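Local atomic coordinates of AB hydrolase-1 domain-containing protein (Parabacteroides distasonis, PDB entry 4Q34), a protein that is a putative esterase of the alpha/beta hydrolase family, probably hydrolysing ester bonds in a substrate that has not been identified. Residues A[192-197]-A[239-244]; A[86-91]-A[158-163]; A[202-207]-A[223-228]; A[114-119]-A[297-302]. One frame throughout, in Å; residues are numbered along the deposited sequence.

Contact 1. Residues A[192-197]-A[239-244]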
loop_
_atom_site.group_PDB
_atom_site.type_symbol
_atom_site.label_atom_id
_atom_site.label_comp_id
_atom_site.label_asym_id
_atom_site.label_seq_id
_atom_site.Cartn_x
_atom_site.Cartn_y
_atom_site.Cartn_z
ATOM N N ILE A 192 4.424 20.247 -12.926
ATOM C CA ILE A 192 3.751 19.339 -13.869
ATOM C C ILE A 192 4.070 19.770 -15.291
ATOM O O ILE A 192 3.657 20.836 -15.762
ATOM C CB ILE A 192 2.223 19.271 -13.628
ATOM C CG1 ILE A 192 1.958 18.485 -12.357
ATOM C CG2 ILE A 192 1.533 18.575 -14.817
ATOM C CD1 ILE A 192 0.580 18.706 -11.776
ATOM N N LYS A 193 4.791 18.920 -16.004
ATOM C CA LYS A 193 5.184 19.245 -17.373
ATOM C C LYS A 193 4.099 18.875 -18.417
ATOM O O LYS A 193 4.138 19.364 -19.530
ATOM C CB LYS A 193 6.487 18.502 -17.750
ATOM C CG LYS A 193 7.751 18.937 -16.993
ATOM C CD LYS A 193 8.279 20.262 -17.500
ATOM C CE LYS A 193 8.871 20.151 -18.911
ATOM N NZ LYS A 193 9.539 21.439 -19.255
ATOM N N ALA A 194 3.211 17.959 -18.041
ATOM C CA ALA A 194 2.239 17.349 -18.960
ATOM C C ALA A 194 1.347 16.458 -18.155
ATOM O O ALA A 194 1.709 15.985 -17.066
ATOM C CB ALA A 194 2.907 16.557 -20.089
ATOM N N ILE A 195 0.173 16.211 -18.708
ATOM C CA ILE A 195 -0.802 15.334 -18.060
ATOM C C ILE A 195 -1.368 14.393 -19.114
ATOM O O ILE A 195 -1.822 14.882 -20.151
ATOM C CB ILE A 195 -1.981 16.100 -17.446
ATOM C CG1 ILE A 195 -1.527 17.087 -16.382
ATOM C CG2 ILE A 195 -2.993 15.125 -16.858
ATOM C CD1 ILE A 195 -2.596 18.060 -15.931
ATOM N N ALA A 196 -1.322 13.093 -18.819
ATOM C CA ALA A 196 -2.043 12.074 -19.576
ATOM C C ALA A 196 -3.107 11.497 -18.665
ATOM O O ALA A 196 -2.789 11.024 -17.561
ATOM C CB ALA A 196 -1.115 10.958 -20.039
ATOM N N SER A 197 -4.339 11.453 -19.140
ATOM C CA SER A 197 -5.435 10.956 -18.332
ATOM C C SER A 197 -6.221 9.864 -19.029
ATOM O O SER A 197 -6.672 10.049 -20.192
ATOM C CB SER A 197 -6.365 12.107 -17.914
ATOM O OG SER A 197 -7.301 11.677 -16.938
ATOM N N LYS A 239 -1.324 25.565 -20.898
ATOM C CA LYS A 239 0.107 25.808 -20.703
ATOM C C LYS A 239 0.981 24.546 -20.711
ATOM O O LYS A 239 2.194 24.666 -20.741
ATOM C CB LYS A 239 0.302 26.586 -19.395
ATOM C CG LYS A 239 -0.228 28.029 -19.508
ATOM C CD LYS A 239 -0.092 28.770 -18.195
ATOM C CE LYS A 239 -0.815 30.108 -18.256
ATOM N NZ LYS A 239 -0.602 30.871 -17.002
ATOM N N VAL A 240 0.373 23.362 -20.691
ATOM C CA VAL A 240 1.112 22.091 -20.768
ATOM C C VAL A 240 0.384 21.171 -21.720
ATOM O O VAL A 240 -0.853 21.249 -21.875
ATOM C CB VAL A 240 1.224 21.382 -19.404
ATOM C CG1 VAL A 240 1.911 22.284 -18.405
ATOM C CG2 VAL A 240 -0.148 20.964 -18.888
ATOM N N PRO A 241 1.127 20.276 -22.358
ATOM C CA PRO A 241 0.425 19.291 -23.174
ATOM C C PRO A 241 -0.424 18.328 -22.366
ATOM O O PRO A 241 -0.019 17.855 -21.296
ATOM C CB PRO A 241 1.547 18.495 -23.877
ATOM C CG PRO A 241 2.808 19.012 -23.364
ATOM C CD PRO A 241 2.592 20.106 -22.354
ATOM N N ILE A 242 -1.634 18.056 -22.872
ATOM C CA ILE A 242 -2.543 17.138 -22.233
ATOM C C ILE A 242 -3.057 16.126 -23.259
ATOM O O ILE A 242 -3.370 16.508 -24.383
ATOM C CB ILE A 242 -3.734 17.899 -21.628
ATOM C CG1 ILE A 242 -3.251 18.867 -20.548
ATOM C CG2 ILE A 242 -4.772 16.948 -21.065
ATOM C CD1 ILE A 242 -4.301 19.816 -20.007
ATOM N N VAL A 243 -3.061 14.853 -22.862
ATOM C CA VAL A 243 -3.695 13.790 -23.666
ATOM C C VAL A 243 -4.728 13.063 -22.788
ATOM O O VAL A 243 -4.519 12.840 -21.622
ATOM C CB VAL A 243 -2.654 12.837 -24.348
ATOM C CG1 VAL A 243 -1.886 12.014 -23.308
ATOM C CG2 VAL A 243 -3.336 11.874 -25.316
ATOM N N ILE A 244 -5.842 12.689 -23.403
ATOM C CA ILE A 244 -6.946 12.018 -22.741
ATOM C C ILE A 244 -7.301 10.792 -23.573
ATOM O O ILE A 244 -7.451 10.929 -24.787
ATOM C CB ILE A 244 -8.136 12.970 -22.637
ATOM C CG1 ILE A 244 -7.807 14.099 -21.640
ATOM C CG2 ILE A 244 -9.383 12.245 -22.149
ATOM C CD1 ILE A 244 -8.666 15.321 -21.840
#
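Three backbone hydrogen bonds join Ile195 and Ser197 to Pro241 and Val243, and they make this a worked example of parallel strand pairing in the central sheet of an alpha/beta hydrolase. Ile195 gives its N-H to Pro241 O and takes one at its own O from Val243 N (3.0 Å); Ser197 N then reaches Val243 O at 2.8 Å, with an N-H...O angle of 161°. This staggered ladder, in which Ile195 and Val243 each serve the opposite strand, places Ile195 beside Ile242 and Ser197 beside Ile244. Between the main bonds, CA-H...O contacts fill in, among them Ile242 CA to Ile195 O at 3.2 Å. Packing then spreads over both faces. On the one bearing Ala196 and Val243, helix 306-319 lies over the strands, Trp316 meeting Ala194, Pro241 and Val243. On the opposite face, Ile195 CB lies 4.3 Å from Ile242 CG1, and both residues touch Trp183 of helix 178-185, while Ser197 OG bonds to Thr174 on the next strand. Before the ladder begins, Val240 turns its CB and CG1 onto the carbonyls of Lys193 and Ile192, and Pro241 CD lies 3.3 Å from Lys193 O. Val243 holds CG1 between its own N and carbonyl carbon (chi1 67°), and that methyl rests 3.5 Å from Ala196 CB.

Contact 2. Residues A[86-91]-A[158-163]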
loop_
_atom_site.group_PDB
_atom_site.type_symbol
_atom_site.label_atom_id
_atom_site.label_comp_id
_atom_site.label_asym_id
_atom_site.label_seq_id
_atom_site.Cartn_x
_atom_site.Cartn_y
_atom_site.Cartn_z
ATOM N N VAL A 86 1.238 6.142 -6.281
ATOM C CA VAL A 86 0.728 6.869 -5.139
ATOM C C VAL A 86 -0.577 6.239 -4.647
ATOM O O VAL A 86 -1.410 5.807 -5.472
ATOM C CB VAL A 86 0.499 8.369 -5.521
ATOM C CG1 VAL A 86 -0.009 9.152 -4.314
ATOM C CG2 VAL A 86 1.784 8.997 -6.121
ATOM N N ASP A 87 -0.747 6.198 -3.315
ATOM C CA ASP A 87 -2.042 6.072 -2.671
ATOM C C ASP A 87 -2.366 7.470 -2.104
ATOM O O ASP A 87 -1.643 8.015 -1.255
ATOM C CB ASP A 87 -2.014 5.087 -1.556
ATOM C CG ASP A 87 -1.601 3.698 -2.008
ATOM O OD1 ASP A 87 -1.967 3.215 -3.103
ATOM O OD2 ASP A 87 -0.912 3.029 -1.188
ATOM N N GLN A 88 -3.410 8.073 -2.651
ATOM C CA GLN A 88 -3.778 9.416 -2.334
ATOM C C GLN A 88 -4.258 9.459 -0.898
ATOM O O GLN A 88 -4.545 8.425 -0.315
ATOM C CB GLN A 88 -4.843 9.937 -3.314
ATOM C CG GLN A 88 -6.264 9.536 -2.949
ATOM C CD GLN A 88 -7.322 9.815 -3.984
ATOM O OE1 GLN A 88 -7.083 10.393 -5.058
ATOM N NE2 GLN A 88 -8.558 9.391 -3.648
ATOM N N PRO A 89 -4.291 10.666 -0.299
ATOM C CA PRO A 89 -4.839 10.853 1.066
ATOM C C PRO A 89 -6.119 10.059 1.288
ATOM O O PRO A 89 -7.012 10.047 0.438
ATOM C CB PRO A 89 -5.107 12.351 1.115
ATOM C CG PRO A 89 -4.061 12.920 0.232
ATOM C CD PRO A 89 -4.117 11.965 -0.949
ATOM N N ARG A 90 -6.188 9.440 2.463
ATOM C CA ARG A 90 -7.358 8.688 2.951
ATOM C C ARG A 90 -7.619 7.369 2.232
ATOM O O ARG A 90 -8.688 6.823 2.360
ATOM C CB ARG A 90 -8.618 9.559 2.909
ATOM C CG ARG A 90 -8.414 10.888 3.594
ATOM C CD ARG A 90 -9.567 11.868 3.361
ATOM N NE ARG A 90 -9.308 13.103 4.097
ATOM C CZ ARG A 90 -10.022 14.231 3.991
ATOM N NH1 ARG A 90 -11.069 14.299 3.162
ATOM N NH2 ARG A 90 -9.701 15.288 4.746
ATOM N N ARG A 91 -6.645 6.883 1.470
ATOM C CA ARG A 91 -6.801 5.682 0.665
ATOM C C ARG A 91 -5.667 4.678 0.919
ATOM O O ARG A 91 -4.454 5.015 0.849
ATOM C CB ARG A 91 -6.844 6.049 -0.804
ATOM C CG ARG A 91 -7.360 4.951 -1.707
ATOM C CD ARG A 91 -8.861 4.679 -1.557
ATOM N NE ARG A 91 -9.724 5.808 -1.904
ATOM C CZ ARG A 91 -9.987 6.263 -3.135
ATOM N NH1 ARG A 91 -9.404 5.752 -4.236
ATOM N NH2 ARG A 91 -10.815 7.292 -3.272
ATOM N N ASP A 158 -3.696 18.707 -2.987
ATOM C CA ASP A 158 -2.611 19.248 -2.190
ATOM C C ASP A 158 -1.447 18.263 -2.004
ATOM O O ASP A 158 -0.293 18.657 -1.983
ATOM C CB ASP A 158 -3.084 19.691 -0.789
ATOM C CG ASP A 158 -3.777 21.054 -0.776
ATOM O OD1 ASP A 158 -3.749 21.807 -1.745
ATOM O OD2 ASP A 158 -4.374 21.356 0.277
ATOM N N ALA A 159 -1.754 17.008 -1.787
ATOM C CA ALA A 159 -0.699 16.031 -1.546
ATOM C C ALA A 159 0.059 15.776 -2.842
ATOM O O ALA A 159 1.275 15.664 -2.844
ATOM C CB ALA A 159 -1.253 14.777 -0.960
ATOM N N TYR A 160 -0.634 15.710 -3.973
ATOM C CA TYR A 160 0.090 15.519 -5.226
ATOM C C TYR A 160 0.947 16.746 -5.586
ATOM O O TYR A 160 2.060 16.571 -6.097
ATOM C CB TYR A 160 -0.826 15.167 -6.378
ATOM C CG TYR A 160 -1.290 13.749 -6.383
ATOM C CD1 TYR A 160 -0.486 12.732 -6.931
ATOM C CD2 TYR A 160 -2.587 13.388 -5.931
ATOM C CE1 TYR A 160 -0.904 11.416 -6.981
ATOM C CE2 TYR A 160 -3.021 12.055 -5.982
ATOM C CZ TYR A 160 -2.181 11.074 -6.538
ATOM O OH TYR A 160 -2.585 9.745 -6.595
ATOM N N ALA A 161 0.480 17.955 -5.257
ATOM C CA ALA A 161 1.317 19.145 -5.450
ATOM C C ALA A 161 2.591 19.078 -4.603
ATOM O O ALA A 161 3.678 19.439 -5.094
ATOM C CB ALA A 161 0.555 20.396 -5.152
ATOM N N ALA A 162 2.464 18.608 -3.366
ATOM C CA ALA A 162 3.606 18.459 -2.453
ATOM C C ALA A 162 4.595 17.441 -3.038
ATOM O O ALA A 162 5.809 17.641 -2.980
ATOM C CB ALA A 162 3.148 18.036 -1.065
ATOM N N LEU A 163 4.070 16.420 -3.695
ATOM C CA LEU A 163 4.932 15.430 -4.321
ATOM C C LEU A 163 5.696 16.001 -5.508
ATOM O O LEU A 163 6.902 15.801 -5.612
ATOM C CB LEU A 163 4.103 14.245 -4.808
ATOM C CG LEU A 163 4.862 13.155 -5.568
ATOM C CD1 LEU A 163 6.063 12.647 -4.763
ATOM C CD2 LEU A 163 3.869 12.024 -5.931
HETATM O O HOH W 1 -5.287 9.636 -6.972
#
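Tyr160 and Val86 bury the most surface here, and they show how a helix of an alpha/beta hydrolase is seated on its central sheet: helix 153-167 lies across the end of strand 83-87 and the turn that follows it. The tyrosine leaves the helix with CG anti to the carbonyl carbon (chi1 -77°), and its phenol end meets the valine tip to tip. Tyr160 CE1 does much of the touching, 3.6 Å from Val86 CG1, while Tyr160 OH lies 3.5 Å from the same methyl. The valine's other branch reaches the next turn of the helix, where Val86 CG2 meets Leu163 CD2 at 3.7 Å, again tip to tip. Because CG2 also touches Tyr160 CE1, it sits between the two side chains, whereas CG1 stays with the phenol. Tyr160 CE2, the other carbon next to CZ, is 3.9 Å from Gln88 CB. Pro89, at the second position of a type II turn from Gln88 to Arg91, sets its CG 3.6 Å from Ala159 CB. Ala34 of strand 28-41 touches Val86, Pro89 and Ala159, and Tyr160 also meets the ring of Phe172. No direct hydrogen bond links the two segments; instead a water lies 2.7 Å from both Gln88 OE1 and Tyr160 OH, donating to the amide oxygen and also bonding to the phenol oxygen. The chemistry therefore implies apolar cohesion, with a polar link between strand end and helix that is indirect and runs through the water.

Contact 3. Residues A[202-207]-A[223-228]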
loop_
_atom_site.group_PDB
_atom_site.type_symbol
_atom_site.label_atom_id
_atom_site.label_comp_id
_atom_site.label_asym_id
_atom_site.label_seq_id
_atom_site.Cartn_x
_atom_site.Cartn_y
_atom_site.Cartn_z
ATOM N N GLY A 202 -15.385 13.940 -14.005
ATOM C CA GLY A 202 -15.703 14.874 -12.948
ATOM C C GLY A 202 -15.003 16.218 -13.098
ATOM O O GLY A 202 -13.844 16.284 -13.538
ATOM N N ALA A 203 -15.746 17.256 -12.733
ATOM C CA ALA A 203 -15.256 18.619 -12.523
ATOM C C ALA A 203 -14.349 19.110 -13.658
ATOM O O ALA A 203 -13.183 19.523 -13.450
ATOM C CB ALA A 203 -14.580 18.723 -11.183
ATOM N N VAL A 204 -14.894 19.074 -14.860
ATOM C CA VAL A 204 -14.152 19.531 -16.037
ATOM C C VAL A 204 -14.250 21.055 -16.060
ATOM O O VAL A 204 -15.329 21.586 -16.046
ATOM C CB VAL A 204 -14.724 18.913 -17.318
ATOM C CG1 VAL A 204 -13.956 19.411 -18.524
ATOM C CG2 VAL A 204 -14.705 17.383 -17.219
ATOM N N PRO A 205 -13.113 21.778 -16.055
ATOM C CA PRO A 205 -13.218 23.202 -15.908
ATOM C C PRO A 205 -13.444 23.965 -17.224
ATOM O O PRO A 205 -12.675 23.834 -18.173
ATOM C CB PRO A 205 -11.869 23.600 -15.264
ATOM C CG PRO A 205 -10.938 22.595 -15.828
ATOM C CD PRO A 205 -11.727 21.315 -15.922
ATOM N N PHE A 206 -14.488 24.766 -17.251
ATOM C CA PHE A 206 -14.776 25.659 -18.351
ATOM C C PHE A 206 -14.843 27.117 -17.857
ATOM O O PHE A 206 -15.152 27.357 -16.671
ATOM C CB PHE A 206 -16.113 25.282 -18.972
ATOM C CG PHE A 206 -16.095 23.974 -19.700
ATOM C CD1 PHE A 206 -16.373 22.802 -19.045
ATOM C CD2 PHE A 206 -15.836 23.944 -21.053
ATOM C CE1 PHE A 206 -16.382 21.591 -19.724
ATOM C CE2 PHE A 206 -15.796 22.727 -21.734
ATOM C CZ PHE A 206 -16.090 21.560 -21.071
ATOM N N PRO A 207 -14.611 28.094 -18.756
ATOM C CA PRO A 207 -14.750 29.478 -18.361
ATOM C C PRO A 207 -16.171 29.808 -17.978
ATOM O O PRO A 207 -17.119 29.289 -18.573
ATOM C CB PRO A 207 -14.386 30.279 -19.614
ATOM C CG PRO A 207 -13.847 29.323 -20.584
ATOM C CD PRO A 207 -14.272 27.942 -20.180
ATOM N N LYS A 223 -23.279 15.187 -8.817
ATOM C CA LYS A 223 -22.415 16.346 -9.133
ATOM C C LYS A 223 -22.543 16.721 -10.631
ATOM O O LYS A 223 -22.665 15.837 -11.492
ATOM C CB LYS A 223 -20.937 16.052 -8.773
HETATM N N MSE A 224 -22.583 18.028 -10.918
HETATM C CA MSE A 224 -22.517 18.520 -12.310
HETATM C C MSE A 224 -21.122 18.206 -12.809
HETATM O O MSE A 224 -20.157 18.375 -12.100
HETATM C CB MSE A 224 -22.876 20.008 -12.479
HETATM C CG MSE A 224 -23.374 20.258 -13.905
HETATM SE SE MSE A 224 -23.849 22.144 -14.257
HETATM C CE MSE A 224 -25.811 21.944 -14.300
ATOM N N GLU A 225 -21.038 17.706 -14.046
ATOM C CA GLU A 225 -19.792 17.184 -14.639
ATOM C C GLU A 225 -18.811 18.281 -15.000
ATOM O O GLU A 225 -17.624 18.114 -14.843
ATOM C CB GLU A 225 -20.106 16.411 -15.917
ATOM C CG GLU A 225 -18.891 15.896 -16.682
ATOM C CD GLU A 225 -18.119 14.815 -15.954
ATOM O OE1 GLU A 225 -18.704 14.160 -15.044
ATOM O OE2 GLU A 225 -16.941 14.576 -16.336
ATOM N N GLY A 226 -19.311 19.362 -15.559
ATOM C CA GLY A 226 -18.467 20.539 -15.811
ATOM C C GLY A 226 -18.597 21.520 -14.658
ATOM O O GLY A 226 -19.664 21.609 -14.032
ATOM N N ILE A 227 -17.538 22.284 -14.396
ATOM C CA ILE A 227 -17.591 23.391 -13.445
ATOM C C ILE A 227 -17.117 24.676 -14.109
ATOM O O ILE A 227 -16.373 24.647 -15.081
ATOM C CB ILE A 227 -16.740 23.124 -12.193
ATOM C CG1 ILE A 227 -15.261 22.880 -12.566
ATOM C CG2 ILE A 227 -17.322 21.953 -11.421
ATOM C CD1 ILE A 227 -14.310 22.867 -11.378
ATOM N N GLU A 228 -17.586 25.795 -13.607
ATOM C CA GLU A 228 -17.217 27.090 -14.126
ATOM C C GLU A 228 -16.050 27.614 -13.297
ATOM O O GLU A 228 -16.071 27.532 -12.058
ATOM C CB GLU A 228 -18.409 28.042 -14.103
ATOM C CG GLU A 228 -19.434 27.751 -15.183
ATOM C CD GLU A 228 -20.618 28.706 -15.133
ATOM O OE1 GLU A 228 -21.430 28.569 -14.202
ATOM O OE2 GLU A 228 -20.731 29.595 -15.998
#
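Val204, Pro205 and Phe206 pair in parallel with Gly226, Ile227 and Glu228, the two short strands approaching to 4.5 Å between axes at a crossing angle of -40°, clearly twisted against each other. The ladder starts where Val204 N donates to Glu225 O, returns through Ile227 N to Val204 O at 2.8 Å, and ends at Phe206 N to Ile227 O, which is almost straight at 176°. Ile227 carries much of the side-chain contact. Its CG1 stands between the backbone N and carbonyl carbon (chi1 59°), 3.7 Å from Val204 O, and its CD1 lies 4.2 Å from Ala203 CB. On the face bearing Val204 and Phe206, Gly226 offers only its CA to the edge of the Phe206 ring; beyond the pair, that ring meets Trp272 of helix 257-277 edge-to-face. Ahead of the ladder comes Glu225, given in one of two deposited conformers, so its side-chain contacts are tentative. In this conformer the chain bends at chi2 and crosses the Val204 side chain obliquely, Val204 CG2 to Glu225 OE2 3.7 Å. Glu225 OE2 also accepts Gly202 N at 2.9 Å, from above the carboxylate plane, and OE1 forms a salt bridge with Arg265 of helix 257-277. The chemistry implies a pairing held chiefly by backbone bonds, with a buried carboxylate at one end whose charge, if this conformer prevails, is probably balanced by the arginine and shared with a backbone N-H.

Contact 4. Residues A[114-119]-A[297-302]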
loop_
_atom_site.group_PDB
_atom_site.type_symbol
_atom_site.label_atom_id
_atom_site.label_comp_id
_atom_site.label_asym_id
_atom_site.label_seq_id
_atom_site.Cartn_x
_atom_site.Cartn_y
_atom_site.Cartn_z
ATOM N N ASN A 114 -20.191 -3.451 -14.512
ATOM C CA ASN A 114 -20.823 -2.659 -15.574
ATOM C C ASN A 114 -20.232 -1.269 -15.739
ATOM O O ASN A 114 -19.940 -0.848 -16.838
ATOM C CB ASN A 114 -22.312 -2.503 -15.278
ATOM C CG ASN A 114 -23.079 -3.781 -15.455
ATOM O OD1 ASN A 114 -22.533 -4.869 -15.371
ATOM N ND2 ASN A 114 -24.368 -3.650 -15.689
ATOM N N ARG A 115 -20.039 -0.564 -14.617
ATOM C CA ARG A 115 -19.503 0.788 -14.607
ATOM C C ARG A 115 -18.125 0.861 -15.272
ATOM O O ARG A 115 -17.782 1.862 -15.902
ATOM C CB ARG A 115 -19.361 1.251 -13.150
ATOM C CG ARG A 115 -18.679 2.576 -12.956
ATOM C CD ARG A 115 -19.409 3.679 -13.705
ATOM N NE ARG A 115 -18.966 5.015 -13.299
ATOM C CZ ARG A 115 -19.561 6.136 -13.712
ATOM N NH1 ARG A 115 -20.604 6.078 -14.535
ATOM N NH2 ARG A 115 -19.133 7.308 -13.275
ATOM N N PHE A 116 -17.352 -0.209 -15.115
ATOM C CA PHE A 116 -16.004 -0.317 -15.694
ATOM C C PHE A 116 -15.987 -0.848 -17.127
ATOM O O PHE A 116 -14.927 -0.953 -17.749
ATOM C CB PHE A 116 -15.110 -1.174 -14.789
ATOM C CG PHE A 116 -14.802 -0.536 -13.443
ATOM C CD1 PHE A 116 -14.925 0.850 -13.254
ATOM C CD2 PHE A 116 -14.389 -1.318 -12.375
ATOM C CE1 PHE A 116 -14.600 1.438 -12.045
ATOM C CE2 PHE A 116 -14.069 -0.729 -11.163
ATOM C CZ PHE A 116 -14.156 0.644 -11.004
ATOM N N ARG A 117 -17.182 -1.192 -17.616
ATOM C CA ARG A 117 -17.411 -1.626 -18.972
ATOM C C ARG A 117 -16.641 -2.910 -19.283
ATOM O O ARG A 117 -16.126 -3.107 -20.380
ATOM C CB ARG A 117 -17.120 -0.502 -19.946
ATOM C CG ARG A 117 -17.908 0.780 -19.673
ATOM C CD ARG A 117 -18.041 1.732 -20.881
ATOM N NE ARG A 117 -16.776 1.803 -21.614
ATOM C CZ ARG A 117 -15.714 2.487 -21.227
ATOM N NH1 ARG A 117 -15.750 3.217 -20.121
ATOM N NH2 ARG A 117 -14.586 2.385 -21.904
ATOM N N VAL A 118 -16.631 -3.827 -18.333
ATOM C CA VAL A 118 -16.151 -5.189 -18.609
ATOM C C VAL A 118 -17.262 -5.925 -19.359
ATOM O O VAL A 118 -16.998 -6.767 -20.192
ATOM C CB VAL A 118 -15.795 -5.945 -17.318
ATOM C CG1 VAL A 118 -15.273 -7.343 -17.610
ATOM C CG2 VAL A 118 -14.743 -5.170 -16.534
ATOM N N GLY A 119 -18.497 -5.539 -19.084
ATOM C CA GLY A 119 -19.658 -6.203 -19.690
ATOM C C GLY A 119 -20.930 -5.751 -19.009
ATOM O O GLY A 119 -20.931 -4.836 -18.208
ATOM N N THR A 297 -11.627 -1.496 -21.723
ATOM C CA THR A 297 -12.493 -1.214 -20.610
ATOM C C THR A 297 -12.115 0.179 -20.060
ATOM O O THR A 297 -11.359 0.926 -20.644
ATOM C CB THR A 297 -12.331 -2.305 -19.508
ATOM O OG1 THR A 297 -11.048 -2.120 -18.845
ATOM C CG2 THR A 297 -12.431 -3.705 -20.109
ATOM N N HIS A 298 -12.718 0.528 -18.947
ATOM C CA HIS A 298 -12.384 1.742 -18.212
ATOM C C HIS A 298 -10.977 1.714 -17.674
ATOM O O HIS A 298 -10.516 2.754 -17.340
ATOM C CB HIS A 298 -13.382 1.897 -17.082
ATOM C CG HIS A 298 -13.118 3.042 -16.163
ATOM N ND1 HIS A 298 -13.130 4.350 -16.589
ATOM C CD2 HIS A 298 -12.956 3.080 -14.825
ATOM C CE1 HIS A 298 -12.901 5.145 -15.555
ATOM N NE2 HIS A 298 -12.781 4.391 -14.475
ATOM N N PHE A 299 -10.323 0.542 -17.619
ATOM C CA PHE A 299 -8.900 0.445 -17.188
ATOM C C PHE A 299 -7.957 0.009 -18.328
ATOM O O PHE A 299 -7.428 -1.107 -18.295
ATOM C CB PHE A 299 -8.706 -0.564 -16.073
ATOM C CG PHE A 299 -9.301 -0.196 -14.767
ATOM C CD1 PHE A 299 -10.657 -0.210 -14.578
ATOM C CD2 PHE A 299 -8.513 0.066 -13.673
ATOM C CE1 PHE A 299 -11.215 0.122 -13.372
ATOM C CE2 PHE A 299 -9.064 0.370 -12.444
ATOM C CZ PHE A 299 -10.437 0.410 -12.299
ATOM N N PRO A 300 -7.746 0.877 -19.313
ATOM C CA PRO A 300 -6.908 0.438 -20.442
ATOM C C PRO A 300 -5.486 0.090 -20.065
ATOM O O PRO A 300 -4.859 -0.756 -20.723
ATOM C CB PRO A 300 -6.914 1.662 -21.375
ATOM C CG PRO A 300 -8.162 2.393 -21.032
ATOM C CD PRO A 300 -8.337 2.196 -19.568
HETATM N N MSE A 301 -4.993 0.690 -18.994
HETATM C CA MSE A 301 -3.636 0.405 -18.503
HETATM C C MSE A 301 -3.458 -0.977 -17.992
HETATM O O MSE A 301 -2.315 -1.412 -17.877
HETATM C CB MSE A 301 -3.185 1.459 -17.418
HETATM C CG MSE A 301 -3.846 1.300 -16.034
HETATM SE SE MSE A 301 -5.748 1.646 -15.891
HETATM C CE MSE A 301 -5.711 3.481 -16.394
ATOM N N SER A 302 -4.534 -1.712 -17.654
ATOM C CA SER A 302 -4.397 -3.110 -17.145
ATOM C C SER A 302 -5.095 -4.146 -18.033
ATOM O O SER A 302 -5.104 -5.333 -17.726
ATOM C CB SER A 302 -4.868 -3.232 -15.677
ATOM O OG SER A 302 -6.217 -2.792 -15.488
#
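The loop after strand 283-287, which in alpha/beta hydrolases usually carries the catalytic histidine and here probably does so with His298, is met by the end of helix 109-115, where Phe116 faces His298 and Phe299. Phe116 O accepts the N-H of His298 at 2.9 Å, nearly straight at 171° though tilted from the carbonyl plane. A Schellman motif ends the helix with Arg117 at positive phi, just after that carbonyl. Over one face of the Phe116 ring sits Phe299 CE1, centred 3.5 Å above the plane, in an edge-to-face pair with planes at 80°. The His298 ring is near parallel to that of Phe116 but slid aside, touching it chiefly through CD2, 3.4 Å from Phe116 CD1. Thr297 OG1 accepts Phe299 N at 3.0 Å, forming an ST turn; OG1 also bonds to Asp303. The guanidinium of Arg117 passes across His298 and joins Glu199, which also receives His298 ND1. With Ser176 touching the histidine from the elbow after strand 170-175, the arrangement is consistent with the Ser-His-acid triad of the alpha/beta hydrolase fold.

How the contacts relate
Contacts 1 and 2 belong to the same central sheet and lie about 18 Å apart between centres, one pairing two of its strands and the other seating a helix on it. Contact 3 is a small separate sheet in the chain that connects the two strands of contact 1, its centre also about 18 Å from that contact. The probable active site lies at contact 4. The strand opening contact 1 runs on towards Glu199, a partner of His298, although the contact centres are about 22 Å apart. Helix 257-277 touches contacts 1, 3 and 4, giving them a common neighbour. Contacts 2 and 4 stand on opposite sides of the chain's centre, about 24 Å apart.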